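Long-range contacts in glycosyl hydrolase family 2, TIM barrel domain protein (Parabacteroides merdae ATCC 43184, PDB 6DXU), which probably hydrolyses beta-glucuronides in the human gut as a beta-glucuronidase of glycoside hydrolase family 2: residues R463-R469 against V477-S483; W386-P390 against M408-M412; E634-I640 against I704-K710; K356-V360 against F628-T633. All blocks are in the same frame, centred on the assembly; numbering follows the deposited sequence.

The four contacts fall into two spatial pairs in a chain of some 830 residues. Interactions 1 and 2 share the sheet of the TIM barrel; their centres are about 14 Å apart, and CB of Ala466 touches CH2 of Trp386 at 3.6 Å. Interactions 4 and 3 also have centres about 14 Å apart and follow one another: helix 623-632 of the first leads into strand 638-640 of the second, with Met637 packed against Gln629. Along the chain, interaction 4 closes a loop that encloses interaction 2 and then interaction 1, and interaction 3 comes last. Interactions 2 and 3 are about 41 Å apart between centres, so the series runs from the barrel wall to a beta domain that follows the barrel in the chain.

Interaction 1 (R463-R469 against V477-S483); sequences RMTAIRR and VDVYSPS
OD2 of Asp478 receives the backbone N-H of Thr465 in a nearly straight bond (N to OD2 2.8 Å, 174°) and a second bond from His457 of helix 442-459. The pair sits where strands 464-468 and 479-481 of the TIM barrel begin to run side by side, parallel, their axes 13° apart. Thr465 answers in kind: its OG1, turned between the backbone N and the carbonyl carbon (chi1 65°), accepts the N-H of Asp478 at 3.1 Å from N to OG1, and also bonds to His453. From there the backbones take over, with Val479 N to Thr465 O, Ser481 N to Ile467 O and Arg469 N to Ser481 O, the last 2.8 Å long. Ala466 and Val479 share the face of the sheet turned from that helix, CB to CB 4.0 Å. On the helix side CG1 of Ile467 lies against the edge of the Tyr480 ring, 3.8 Å from CD1, while its CG2 meets CG1 of Val477. Arg468 stretches out along the strand to Glu430 and Val513 O; in the plane of its guanidinium, NH2 donates to a water that also bonds to Ser483 OG.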
loop_
_atom_site.group_PDB
_atom_site.type_symbol
_atom_site.label_atom_id
_atom_site.label_comp_id
_atom_site.label_asym_id
_atom_site.label_seq_id
_atom_site.Cartn_x
_atom_site.Cartn_y
_atom_site.Cartn_z
ATOM N N ARG D 463 -35.683 8.338 18.481
ATOM C CA ARG D 463 -36.395 7.725 17.373
ATOM C C ARG D 463 -36.256 6.207 17.441
ATOM O O ARG D 463 -35.402 5.667 18.153
ATOM C CB ARG D 463 -35.886 8.300 16.056
ATOM C CG ARG D 463 -36.286 9.788 15.981
ATOM C CD ARG D 463 -35.783 10.371 14.743
ATOM N NE ARG D 463 -36.308 11.698 14.427
ATOM C CZ ARG D 463 -35.635 12.823 14.598
ATOM N NH1 ARG D 463 -34.412 12.792 15.122
ATOM N NH2 ARG D 463 -36.163 13.969 14.189
ATOM N N MET D 464 -37.149 5.523 16.735
ATOM C CA MET D 464 -37.181 4.069 16.709
ATOM C C MET D 464 -36.340 3.541 15.547
ATOM O O MET D 464 -36.276 4.154 14.481
ATOM C CB MET D 464 -38.618 3.565 16.560
ATOM C CG MET D 464 -39.593 4.027 17.664
ATOM S SD MET D 464 -39.187 3.187 19.211
ATOM C CE MET D 464 -40.521 1.993 19.260
ATOM N N THR D 465 -35.688 2.402 15.765
ATOM C CA THR D 465 -35.068 1.683 14.655
ATOM C C THR D 465 -36.058 0.678 14.069
ATOM O O THR D 465 -36.986 0.212 14.744
ATOM C CB THR D 465 -33.793 0.946 15.085
ATOM O OG1 THR D 465 -34.132 -0.084 16.022
ATOM C CG2 THR D 465 -32.785 1.901 15.716
ATOM N N ALA D 466 -35.832 0.314 12.810
ATOM C CA ALA D 466 -36.694 -0.666 12.157
ATOM C C ALA D 466 -35.939 -1.373 11.044
ATOM O O ALA D 466 -34.933 -0.874 10.535
ATOM C CB ALA D 466 -37.961 -0.020 11.573
ATOM N N ILE D 467 -36.459 -2.545 10.655
ATOM C CA ILE D 467 -36.070 -3.229 9.423
ATOM C C ILE D 467 -37.322 -3.836 8.808
ATOM O O ILE D 467 -38.376 -3.921 9.445
ATOM C CB ILE D 467 -35.018 -4.339 9.635
ATOM C CG1 ILE D 467 -35.543 -5.416 10.593
ATOM C CG2 ILE D 467 -33.702 -3.767 10.122
ATOM C CD1 ILE D 467 -34.549 -6.588 10.781
ATOM N N ARG D 468 -37.187 -4.280 7.555
ATOM C CA ARG D 468 -38.243 -4.990 6.843
ATOM C C ARG D 468 -37.737 -6.350 6.366
ATOM O O ARG D 468 -36.665 -6.446 5.753
ATOM C CB ARG D 468 -38.757 -4.180 5.648
ATOM C CG ARG D 468 -39.867 -4.902 4.901
ATOM C CD ARG D 468 -40.353 -4.168 3.647
ATOM N NE ARG D 468 -41.330 -5.032 2.997
ATOM C CZ ARG D 468 -41.013 -6.028 2.180
ATOM N NH1 ARG D 468 -39.737 -6.254 1.864
ATOM N NH2 ARG D 468 -41.973 -6.795 1.672
ATOM N N ARG D 469 -38.514 -7.391 6.663
ATOM C CA ARG D 469 -38.336 -8.772 6.201
ATOM C C ARG D 469 -36.928 -9.314 6.483
ATOM O O ARG D 469 -36.092 -9.506 5.594
ATOM C CB ARG D 469 -38.673 -8.930 4.715
ATOM C CG ARG D 469 -39.061 -10.384 4.402
ATOM C CD ARG D 469 -38.960 -10.696 2.921
ATOM N NE ARG D 469 -37.641 -11.230 2.592
ATOM C CZ ARG D 469 -37.333 -11.770 1.418
ATOM N NH1 ARG D 469 -38.259 -11.843 0.465
ATOM N NH2 ARG D 469 -36.099 -12.222 1.198
ATOM N N VAL D 477 -34.573 -4.933 16.455
ATOM C CA VAL D 477 -34.985 -3.564 16.175
ATOM C C VAL D 477 -36.191 -3.188 17.025
ATOM O O VAL D 477 -36.895 -4.043 17.571
ATOM C CB VAL D 477 -35.302 -3.380 14.676
ATOM C CG1 VAL D 477 -34.038 -3.515 13.867
ATOM C CG2 VAL D 477 -36.325 -4.420 14.240
ATOM N N ASP D 478 -36.451 -1.880 17.109
ATOM C CA ASP D 478 -37.616 -1.395 17.850
ATOM C C ASP D 478 -38.919 -1.748 17.144
ATOM O O ASP D 478 -39.877 -2.195 17.782
ATOM C CB ASP D 478 -37.531 0.119 18.036
ATOM C CG ASP D 478 -36.329 0.538 18.849
ATOM O OD1 ASP D 478 -36.081 -0.091 19.891
ATOM O OD2 ASP D 478 -35.637 1.495 18.456
ATOM N N VAL D 479 -38.977 -1.532 15.828
ATOM C CA VAL D 479 -40.188 -1.671 15.020
ATOM C C VAL D 479 -39.871 -2.616 13.865
ATOM O O VAL D 479 -38.788 -2.545 13.283
ATOM C CB VAL D 479 -40.667 -0.298 14.497
ATOM C CG1 VAL D 479 -41.807 -0.440 13.471
ATOM C CG2 VAL D 479 -41.073 0.630 15.655
ATOM N N TYR D 480 -40.790 -3.527 13.554
ATOM C CA TYR D 480 -40.524 -4.565 12.564
ATOM C C TYR D 480 -41.646 -4.643 11.534
ATOM O O TYR D 480 -42.823 -4.538 11.884
ATOM C CB TYR D 480 -40.353 -5.934 13.226
ATOM C CG TYR D 480 -40.017 -7.015 12.226
ATOM C CD1 TYR D 480 -38.726 -7.133 11.720
ATOM C CD2 TYR D 480 -40.986 -7.920 11.787
ATOM C CE1 TYR D 480 -38.409 -8.111 10.787
ATOM C CE2 TYR D 480 -40.675 -8.911 10.858
ATOM C CZ TYR D 480 -39.384 -8.994 10.363
ATOM O OH TYR D 480 -39.049 -9.961 9.441
ATOM N N SER D 481 -41.272 -4.821 10.262
ATOM C CA SER D 481 -42.218 -5.113 9.187
ATOM C C SER D 481 -41.933 -6.472 8.570
ATOM O O SER D 481 -40.801 -6.728 8.139
ATOM C CB SER D 481 -42.164 -4.051 8.077
ATOM O OG SER D 481 -43.136 -4.336 7.070
ATOM N N PRO D 482 -42.920 -7.360 8.502
ATOM C CA PRO D 482 -42.768 -8.572 7.695
ATOM C C PRO D 482 -43.078 -8.292 6.232
ATOM O O PRO D 482 -43.336 -7.143 5.858
ATOM C CB PRO D 482 -43.799 -9.523 8.311
ATOM C CG PRO D 482 -44.929 -8.574 8.665
ATOM C CD PRO D 482 -44.232 -7.303 9.168
ATOM N N SER D 483 -43.083 -9.338 5.412
ATOM C CA SER D 483 -43.513 -9.255 4.024
ATOM C C SER D 483 -44.963 -9.717 3.936
ATOM O O SER D 483 -45.267 -10.874 4.242
ATOM C CB SER D 483 -42.614 -10.112 3.131
ATOM O OG SER D 483 -43.062 -10.091 1.789
HETATM O O HOH W 1 -40.842 -9.183 0.054
#

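Interaction 2 (W386-P390 against M408-M412)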
loop_
_atom_site.group_PDB
_atom_site.type_symbol
_atom_site.label_atom_id
_atom_site.label_comp_id
_atom_site.label_asym_id
_atom_site.label_seq_id
_atom_site.Cartn_x
_atom_site.Cartn_y
_atom_site.Cartn_z
ATOM N N TRP D 386 -40.058 7.296 7.689
ATOM C CA TRP D 386 -39.104 6.215 7.913
ATOM C C TRP D 386 -38.025 6.352 6.844
ATOM O O TRP D 386 -38.336 6.388 5.641
ATOM C CB TRP D 386 -39.840 4.874 7.838
ATOM C CG TRP D 386 -39.089 3.551 7.689
ATOM C CD1 TRP D 386 -37.857 3.314 7.103
ATOM C CD2 TRP D 386 -39.584 2.260 8.090
ATOM N NE1 TRP D 386 -37.565 1.967 7.141
ATOM C CE2 TRP D 386 -38.604 1.300 7.735
ATOM C CE3 TRP D 386 -40.752 1.828 8.717
ATOM C CZ2 TRP D 386 -38.769 -0.057 7.989
ATOM C CZ3 TRP D 386 -40.905 0.479 8.977
ATOM C CH2 TRP D 386 -39.931 -0.446 8.607
ATOM N N GLU D 387 -36.774 6.504 7.279
ATOM C CA GLU D 387 -35.655 6.649 6.360
ATOM C C GLU D 387 -34.581 5.637 6.734
ATOM O O GLU D 387 -34.195 5.544 7.910
ATOM C CB GLU D 387 -35.110 8.088 6.389
ATOM C CG GLU D 387 -34.187 8.423 5.194
ATOM C CD GLU D 387 -33.732 9.872 5.202
ATOM O OE1 GLU D 387 -33.516 10.454 6.299
ATOM O OE2 GLU D 387 -33.597 10.436 4.104
ATOM N N GLU D 388 -34.074 4.893 5.739
ATOM C CA GLU D 388 -33.195 3.759 6.017
ATOM C C GLU D 388 -31.905 3.834 5.211
ATOM O O GLU D 388 -31.796 4.602 4.253
ATOM C CB GLU D 388 -33.895 2.419 5.725
ATOM C CG GLU D 388 -34.165 2.116 4.256
ATOM C CD GLU D 388 -35.124 0.922 4.090
ATOM O OE1 GLU D 388 -36.056 0.791 4.912
ATOM O OE2 GLU D 388 -34.911 0.091 3.179
ATOM N N ILE D 389 -30.910 3.047 5.633
ATOM C CA ILE D 389 -29.669 2.916 4.867
ATOM C C ILE D 389 -29.871 1.853 3.798
ATOM O O ILE D 389 -30.710 0.953 3.974
ATOM C CB ILE D 389 -28.458 2.554 5.749
ATOM C CG1 ILE D 389 -28.708 1.255 6.518
ATOM C CG2 ILE D 389 -28.115 3.709 6.670
ATOM C CD1 ILE D 389 -27.400 0.609 7.072
ATOM N N PRO D 390 -29.104 1.894 2.691
ATOM C CA PRO D 390 -29.309 0.913 1.616
ATOM C C PRO D 390 -28.639 -0.427 1.851
ATOM O O PRO D 390 -28.068 -0.979 0.915
ATOM C CB PRO D 390 -28.704 1.611 0.387
ATOM C CG PRO D 390 -27.662 2.513 0.947
ATOM C CD PRO D 390 -28.180 2.971 2.292
ATOM N N MET D 408 -22.881 5.489 6.574
ATOM C CA MET D 408 -24.117 6.016 6.014
ATOM C C MET D 408 -25.216 6.108 7.062
ATOM O O MET D 408 -26.066 6.997 6.978
ATOM C CB MET D 408 -24.561 5.167 4.829
ATOM C CG MET D 408 -23.581 5.258 3.650
ATOM S SD MET D 408 -24.189 4.443 2.162
ATOM C CE MET D 408 -25.252 5.719 1.457
ATOM N N LEU D 409 -25.237 5.196 8.035
ATOM C CA LEU D 409 -26.208 5.328 9.114
ATOM C C LEU D 409 -25.927 6.575 9.937
ATOM O O LEU D 409 -26.836 7.378 10.206
ATOM C CB LEU D 409 -26.194 4.075 9.994
ATOM C CG LEU D 409 -27.108 4.086 11.229
ATOM C CD1 LEU D 409 -28.590 4.269 10.854
ATOM C CD2 LEU D 409 -26.923 2.828 12.068
ATOM N N ALA D 410 -24.666 6.760 10.335
ATOM C CA ALA D 410 -24.294 7.937 11.116
ATOM C C ALA D 410 -24.556 9.217 10.337
ATOM O O ALA D 410 -25.116 10.177 10.879
ATOM C CB ALA D 410 -22.820 7.849 11.540
ATOM N N ASN D 411 -24.186 9.242 9.052
ATOM C CA ASN D 411 -24.411 10.436 8.245
ATOM C C ASN D 411 -25.901 10.762 8.154
ATOM O O ASN D 411 -26.300 11.923 8.289
ATOM C CB ASN D 411 -23.822 10.247 6.840
ATOM C CG ASN D 411 -22.305 10.426 6.795
ATOM O OD1 ASN D 411 -21.686 10.851 7.774
ATOM N ND2 ASN D 411 -21.699 10.091 5.647
ATOM N N MET D 412 -26.740 9.746 7.931
ATOM C CA MET D 412 -28.173 9.978 7.787
ATOM C C MET D 412 -28.770 10.563 9.062
ATOM O O MET D 412 -29.565 11.510 9.018
ATOM C CB MET D 412 -28.868 8.665 7.420
ATOM C CG MET D 412 -30.376 8.777 7.327
ATOM S SD MET D 412 -31.121 7.229 6.781
ATOM C CE MET D 412 -30.803 6.148 8.186
#
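Met412 and Glu387 slide past each other in opposite directions, the methionine reaching from its helix to the strand while the glutamate runs back alongside it. CG of Met412 stands anti to the backbone N (chi1 177°), which sends the thioether straight across: SD lies 3.7 Å from CG of Glu387, and the bend at the last torsion lays CE over the strand backbone, 3.5 Å from Glu387 O. The carboxylate continues past the sulfur to His416 through OE1 and to the backbone N of Gln370 through OE2. One helical turn before Met412, Leu409 receives the CG2 branch of Ile389, which points at the helix backbone itself. That methyl is pressed tightly against CA of Leu409 at 3.5 Å and also touches CB of Leu409, 3.9 Å away. These are the strand and helix of a beta-alpha-beta unit of the TIM barrel, in which helix 399-416 covers strand 384-388 before the chain returns through strand 422-429. Leu452 of the next helix, 442-459, packs on both Ile389 and Leu409, and Trp425 lies against Met412. Beyond the strand end, the ring of Pro390 and the side chain of Met408 cross at about a right angle, CG of the proline 4.0 Å from CE of the methionine. Glu388 points away from the helix, and its OE1 accepts NE1 of Trp386 and pairs with Arg364.

Interaction 3 (E634-I640 against I704-K710)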
loop_
_atom_site.group_PDB
_atom_site.type_symbol
_atom_site.label_atom_id
_atom_site.label_comp_id
_atom_site.label_asym_id
_atom_site.label_seq_id
_atom_site.Cartn_x
_atom_site.Cartn_y
_atom_site.Cartn_z
ATOM N N GLU D 634 -60.529 14.676 3.196
ATOM C CA GLU D 634 -61.841 15.267 3.437
ATOM C C GLU D 634 -62.267 16.281 2.380
ATOM O O GLU D 634 -63.465 16.578 2.283
ATOM C CB GLU D 634 -61.886 15.922 4.822
ATOM C CG GLU D 634 -61.509 14.955 5.934
ATOM C CD GLU D 634 -62.672 14.061 6.327
ATOM O OE1 GLU D 634 -62.474 13.188 7.202
ATOM O OE2 GLU D 634 -63.782 14.226 5.757
ATOM N N LYS D 635 -61.332 16.850 1.626
ATOM C CA LYS D 635 -61.686 17.791 0.568
ATOM C C LYS D 635 -62.558 17.094 -0.468
ATOM O O LYS D 635 -62.113 16.100 -1.064
ATOM C CB LYS D 635 -60.427 18.344 -0.083
ATOM C CG LYS D 635 -60.683 19.372 -1.147
ATOM C CD LYS D 635 -59.379 19.832 -1.771
ATOM C CE LYS D 635 -59.636 20.716 -2.979
ATOM N NZ LYS D 635 -60.400 19.980 -4.019
ATOM N N PRO D 636 -63.775 17.580 -0.733
ATOM C CA PRO D 636 -64.707 16.825 -1.584
ATOM C C PRO D 636 -64.129 16.525 -2.959
ATOM O O PRO D 636 -63.630 17.414 -3.654
ATOM C CB PRO D 636 -65.928 17.750 -1.681
ATOM C CG PRO D 636 -65.876 18.559 -0.421
ATOM C CD PRO D 636 -64.410 18.773 -0.139
ATOM N N MET D 637 -64.215 15.255 -3.352
ATOM C CA MET D 637 -63.756 14.822 -4.660
ATOM C C MET D 637 -64.639 13.675 -5.117
ATOM O O MET D 637 -65.353 13.057 -4.321
ATOM C CB MET D 637 -62.272 14.388 -4.641
ATOM C CG MET D 637 -61.921 13.313 -3.615
ATOM S SD MET D 637 -62.457 11.615 -3.982
ATOM C CE MET D 637 -61.530 11.181 -5.466
ATOM N N ILE D 638 -64.563 13.379 -6.407
ATOM C CA ILE D 638 -65.379 12.320 -6.986
ATOM C C ILE D 638 -64.726 11.867 -8.279
ATOM O O ILE D 638 -64.314 12.691 -9.104
ATOM C CB ILE D 638 -66.835 12.804 -7.207
ATOM C CG1 ILE D 638 -67.722 11.669 -7.735
ATOM C CG2 ILE D 638 -66.876 14.025 -8.124
ATOM C CD1 ILE D 638 -69.241 12.021 -7.662
ATOM N N HIS D 639 -64.608 10.558 -8.466
ATOM C CA HIS D 639 -63.866 10.019 -9.605
ATOM C C HIS D 639 -64.556 8.760 -10.097
ATOM O O HIS D 639 -64.541 7.736 -9.405
ATOM C CB HIS D 639 -62.411 9.709 -9.239
ATOM C CG HIS D 639 -61.611 9.164 -10.386
ATOM N ND1 HIS D 639 -60.939 9.975 -11.274
ATOM C CD2 HIS D 639 -61.391 7.891 -10.798
ATOM C CE1 HIS D 639 -60.336 9.227 -12.182
ATOM N NE2 HIS D 639 -60.598 7.959 -11.917
ATOM N N ILE D 640 -65.154 8.832 -11.286
ATOM C CA ILE D 640 -65.648 7.630 -11.946
ATOM C C ILE D 640 -64.464 6.815 -12.440
ATOM O O ILE D 640 -63.596 7.336 -13.156
ATOM C CB ILE D 640 -66.556 7.988 -13.135
ATOM C CG1 ILE D 640 -67.713 8.910 -12.709
ATOM C CG2 ILE D 640 -67.055 6.710 -13.782
ATOM C CD1 ILE D 640 -68.265 9.745 -13.882
ATOM N N ILE D 704 -70.943 9.286 -18.998
ATOM C CA ILE D 704 -71.220 8.911 -17.618
ATOM C C ILE D 704 -70.860 10.089 -16.736
ATOM O O ILE D 704 -69.741 10.610 -16.806
ATOM C CB ILE D 704 -70.444 7.647 -17.208
ATOM C CG1 ILE D 704 -70.793 6.489 -18.147
ATOM C CG2 ILE D 704 -70.717 7.290 -15.746
ATOM C CD1 ILE D 704 -69.751 6.218 -19.210
ATOM N N ARG D 705 -71.815 10.518 -15.919
ATOM C CA ARG D 705 -71.646 11.667 -15.052
ATOM C C ARG D 705 -72.021 11.267 -13.637
ATOM O O ARG D 705 -72.983 10.523 -13.422
ATOM C CB ARG D 705 -72.504 12.858 -15.538
ATOM C CG ARG D 705 -72.407 14.105 -14.659
ATOM C CD ARG D 705 -73.281 15.236 -15.196
ATOM N NE ARG D 705 -72.933 15.588 -16.570
ATOM C CZ ARG D 705 -72.110 16.579 -16.900
ATOM N NH1 ARG D 705 -71.551 17.322 -15.950
ATOM N NH2 ARG D 705 -71.838 16.825 -18.177
ATOM N N ALA D 706 -71.260 11.765 -12.673
ATOM C CA ALA D 706 -71.491 11.463 -11.275
ATOM C C ALA D 706 -71.529 12.787 -10.537
ATOM O O ALA D 706 -70.669 13.644 -10.752
ATOM C CB ALA D 706 -70.393 10.538 -10.719
ATOM N N VAL D 707 -72.530 12.962 -9.682
ATOM C CA VAL D 707 -72.696 14.184 -8.907
ATOM C C VAL D 707 -72.725 13.793 -7.443
ATOM O O VAL D 707 -73.498 12.912 -7.050
ATOM C CB VAL D 707 -73.981 14.946 -9.297
ATOM C CG1 VAL D 707 -74.105 16.237 -8.476
ATOM C CG2 VAL D 707 -73.988 15.249 -10.783
ATOM N N GLY D 708 -71.878 14.426 -6.643
ATOM C CA GLY D 708 -71.787 14.101 -5.233
ATOM C C GLY D 708 -71.959 15.323 -4.359
ATOM O O GLY D 708 -71.696 16.450 -4.766
ATOM N N VAL D 709 -72.406 15.075 -3.138
ATOM C CA VAL D 709 -72.494 16.095 -2.108
ATOM C C VAL D 709 -71.791 15.564 -0.866
ATOM O O VAL D 709 -71.943 14.392 -0.504
ATOM C CB VAL D 709 -73.960 16.482 -1.798
ATOM C CG1 VAL D 709 -74.780 15.244 -1.462
ATOM C CG2 VAL D 709 -74.007 17.458 -0.637
ATOM N N LYS D 710 -71.012 16.421 -0.226
ATOM C CA LYS D 710 -70.364 16.105 1.042
ATOM C C LYS D 710 -71.008 16.995 2.094
ATOM O O LYS D 710 -70.911 18.225 2.018
ATOM C CB LYS D 710 -68.849 16.304 0.977
ATOM C CG LYS D 710 -68.088 15.462 2.005
ATOM C CD LYS D 710 -66.635 15.224 1.618
ATOM C CE LYS D 710 -65.911 14.374 2.655
ATOM N NZ LYS D 710 -65.740 15.085 3.936
#
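The carboxylate of Glu634 is approached end-on: NZ of Lys710 lies nearly in line with the C-O bond of OE2, 2.8 Å from that oxygen, in a salt bridge between a buried lysine and an exposed glutamate. The same NZ makes a weak bond to Glu634 O, and the two side chains cross at about a right angle. The lysine stem crosses the Pro636 ring at a similar angle, its CD 4.0 Å from CG of the proline. A leucine in place of Lys710 would probably leave the Glu634 carboxylate without its charged mate and Glu634 O without its weak donor. Deeper in, apolar side chains make the contact. CB of Ala706 is wedged between CD1 of Ile638 (3.6 Å) and CG1 of Ile640 (3.7 Å), and CD1 of Ile640 reaches CG2 of Ile704 and rests on Ile704 O. Strands 638-640 and 704-710 belong to different sheets that face each other as a beta sandwich, their axes 7.7 Å apart and nearly antiparallel (158°); strands 655-662, 666-671 and 715-726 flank the isoleucines.

Interaction 4 (K356-V360 against F628-T633)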
loop_
_atom_site.group_PDB
_atom_site.type_symbol
_atom_site.label_atom_id
_atom_site.label_comp_id
_atom_site.label_asym_id
_atom_site.label_seq_id
_atom_site.Cartn_x
_atom_site.Cartn_y
_atom_site.Cartn_z
ATOM N N LYS D 356 -49.513 14.448 -0.672
ATOM C CA LYS D 356 -50.320 15.067 0.378
ATOM C C LYS D 356 -51.782 15.193 -0.051
ATOM O O LYS D 356 -52.698 14.855 0.712
ATOM C CB LYS D 356 -49.728 16.434 0.730
ATOM C CG LYS D 356 -50.476 17.184 1.810
ATOM C CD LYS D 356 -50.346 16.494 3.143
ATOM C CE LYS D 356 -51.251 17.197 4.155
ATOM N NZ LYS D 356 -50.955 16.784 5.532
ATOM N N ASP D 357 -52.015 15.615 -1.295
ATOM C CA ASP D 357 -53.371 15.714 -1.826
ATOM C C ASP D 357 -54.052 14.356 -1.922
ATOM O O ASP D 357 -55.278 14.297 -2.070
ATOM C CB ASP D 357 -53.351 16.372 -3.207
ATOM C CG ASP D 357 -53.044 17.853 -3.142
ATOM O OD1 ASP D 357 -53.055 18.419 -2.027
ATOM O OD2 ASP D 357 -52.776 18.445 -4.207
ATOM N N MET D 358 -53.295 13.267 -1.855
ATOM C CA MET D 358 -53.888 11.940 -1.835
ATOM C C MET D 358 -54.254 11.488 -0.433
ATOM O O MET D 358 -54.888 10.438 -0.286
ATOM C CB MET D 358 -52.936 10.915 -2.468
ATOM C CG MET D 358 -53.610 9.635 -2.959
ATOM S SD MET D 358 -52.458 8.433 -3.682
ATOM C CE MET D 358 -51.524 7.874 -2.240
ATOM N N GLY D 359 -53.863 12.245 0.591
ATOM C CA GLY D 359 -54.120 11.881 1.972
ATOM C C GLY D 359 -52.981 11.191 2.691
ATOM O O GLY D 359 -53.173 10.749 3.832
ATOM N N VAL D 360 -51.801 11.084 2.065
ATOM C CA VAL D 360 -50.668 10.430 2.716
ATOM C C VAL D 360 -50.287 11.185 3.982
ATOM O O VAL D 360 -50.195 12.420 3.987
ATOM C CB VAL D 360 -49.486 10.356 1.732
ATOM C CG1 VAL D 360 -48.186 9.903 2.437
ATOM C CG2 VAL D 360 -49.827 9.434 0.561
ATOM N N PHE D 628 -57.157 5.766 -3.039
ATOM C CA PHE D 628 -56.560 6.310 -1.819
ATOM C C PHE D 628 -57.181 7.653 -1.456
ATOM O O PHE D 628 -57.572 7.879 -0.308
ATOM C CB PHE D 628 -55.046 6.459 -1.998
ATOM C CG PHE D 628 -54.272 5.180 -1.805
ATOM C CD1 PHE D 628 -54.061 4.664 -0.531
ATOM C CD2 PHE D 628 -53.733 4.504 -2.887
ATOM C CE1 PHE D 628 -53.340 3.489 -0.353
ATOM C CE2 PHE D 628 -53.014 3.333 -2.710
ATOM C CZ PHE D 628 -52.817 2.824 -1.446
ATOM N N GLN D 629 -57.290 8.559 -2.429
ATOM C CA GLN D 629 -57.782 9.898 -2.125
ATOM C C GLN D 629 -59.201 9.848 -1.574
ATOM O O GLN D 629 -59.548 10.612 -0.661
ATOM C CB GLN D 629 -57.720 10.774 -3.375
ATOM C CG GLN D 629 -57.983 12.240 -3.132
ATOM C CD GLN D 629 -57.840 13.049 -4.399
ATOM O OE1 GLN D 629 -58.502 12.771 -5.398
ATOM N NE2 GLN D 629 -56.972 14.053 -4.371
ATOM N N SER D 630 -60.022 8.919 -2.080
ATOM C CA SER D 630 -61.420 8.846 -1.650
ATOM C C SER D 630 -61.552 8.360 -0.211
ATOM O O SER D 630 -62.526 8.707 0.481
ATOM C CB SER D 630 -62.208 7.925 -2.585
ATOM O OG SER D 630 -61.830 6.567 -2.421
ATOM N N TYR D 631 -60.592 7.565 0.251
ATOM C CA TYR D 631 -60.577 7.043 1.608
ATOM C C TYR D 631 -59.852 7.945 2.593
ATOM O O TYR D 631 -60.160 7.904 3.785
ATOM C CB TYR D 631 -59.908 5.672 1.636
ATOM C CG TYR D 631 -60.805 4.485 1.371
ATOM C CD1 TYR D 631 -60.902 3.939 0.099
ATOM C CD2 TYR D 631 -61.498 3.869 2.406
ATOM C CE1 TYR D 631 -61.675 2.826 -0.144
ATOM C CE2 TYR D 631 -62.286 2.770 2.176
ATOM C CZ TYR D 631 -62.370 2.250 0.893
ATOM O OH TYR D 631 -63.144 1.147 0.650
ATOM N N TRP D 632 -58.892 8.750 2.129
ATOM C CA TRP D 632 -57.905 9.360 3.010
ATOM C C TRP D 632 -58.010 10.877 3.132
ATOM O O TRP D 632 -57.252 11.470 3.908
ATOM C CB TRP D 632 -56.488 8.983 2.532
ATOM C CG TRP D 632 -56.058 7.585 2.911
ATOM C CD1 TRP D 632 -56.794 6.646 3.584
ATOM C CD2 TRP D 632 -54.781 6.975 2.649
ATOM N NE1 TRP D 632 -56.051 5.500 3.763
ATOM C CE2 TRP D 632 -54.815 5.673 3.195
ATOM C CE3 TRP D 632 -53.615 7.408 2.010
ATOM C CZ2 TRP D 632 -53.716 4.794 3.130
ATOM C CZ3 TRP D 632 -52.523 6.533 1.941
ATOM C CH2 TRP D 632 -52.588 5.242 2.493
ATOM N N THR D 633 -58.912 11.530 2.404
ATOM C CA THR D 633 -58.986 12.985 2.424
ATOM C C THR D 633 -60.411 13.432 2.721
ATOM O O THR D 633 -61.372 12.684 2.522
ATOM C CB THR D 633 -58.534 13.610 1.099
ATOM O OG1 THR D 633 -59.427 13.206 0.051
ATOM C CG2 THR D 633 -57.102 13.163 0.748
HETATM O O HOH W 2 -54.773 11.587 5.829
#
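A single direct hydrogen bond crosses this contact: NE2 of Gln629 donates to Asp357 O, 2.9 Å away and nearly straight at 168°. The glutamine chain is extended, and the acceptor lies close to its amide plane, although the donor stands above the carbonyl plane of Asp357. A water adds a second polar link, donating to both Gly359 O and Trp632 O. The apolar part centres on Met358, whose CG lies 3.6 Å from CB of Phe628; its sulfur sits obliquely to the phenylalanine ring, a Met-aromatic contact 5.0 Å from SD to the centroid. CG2 of Thr633 is pressed tightly against Gly359, 3.5 Å from its CA, while CZ3 of Trp632 meets CG2 of Val360. Gly359, just past helix 345-357 of the TIM-barrel domain, closes it in a Schellman motif with positive phi (97°), and a side chain there would collide with CB of Trp632. Met358 O, buried by the contact, finds no hydrogen-bond partner in the model but receives a CA-H...O contact from Gln629, CA to O 3.5 Å. Replacing Gln629 with an alanine is likely to leave Asp357 O without its amide donor and to open a gap beside that carbonyl. Helix 623-632 thus meets the finished end of another helix largely through close-packed carbon, with its polar hold concentrated in one amide and one bridging water.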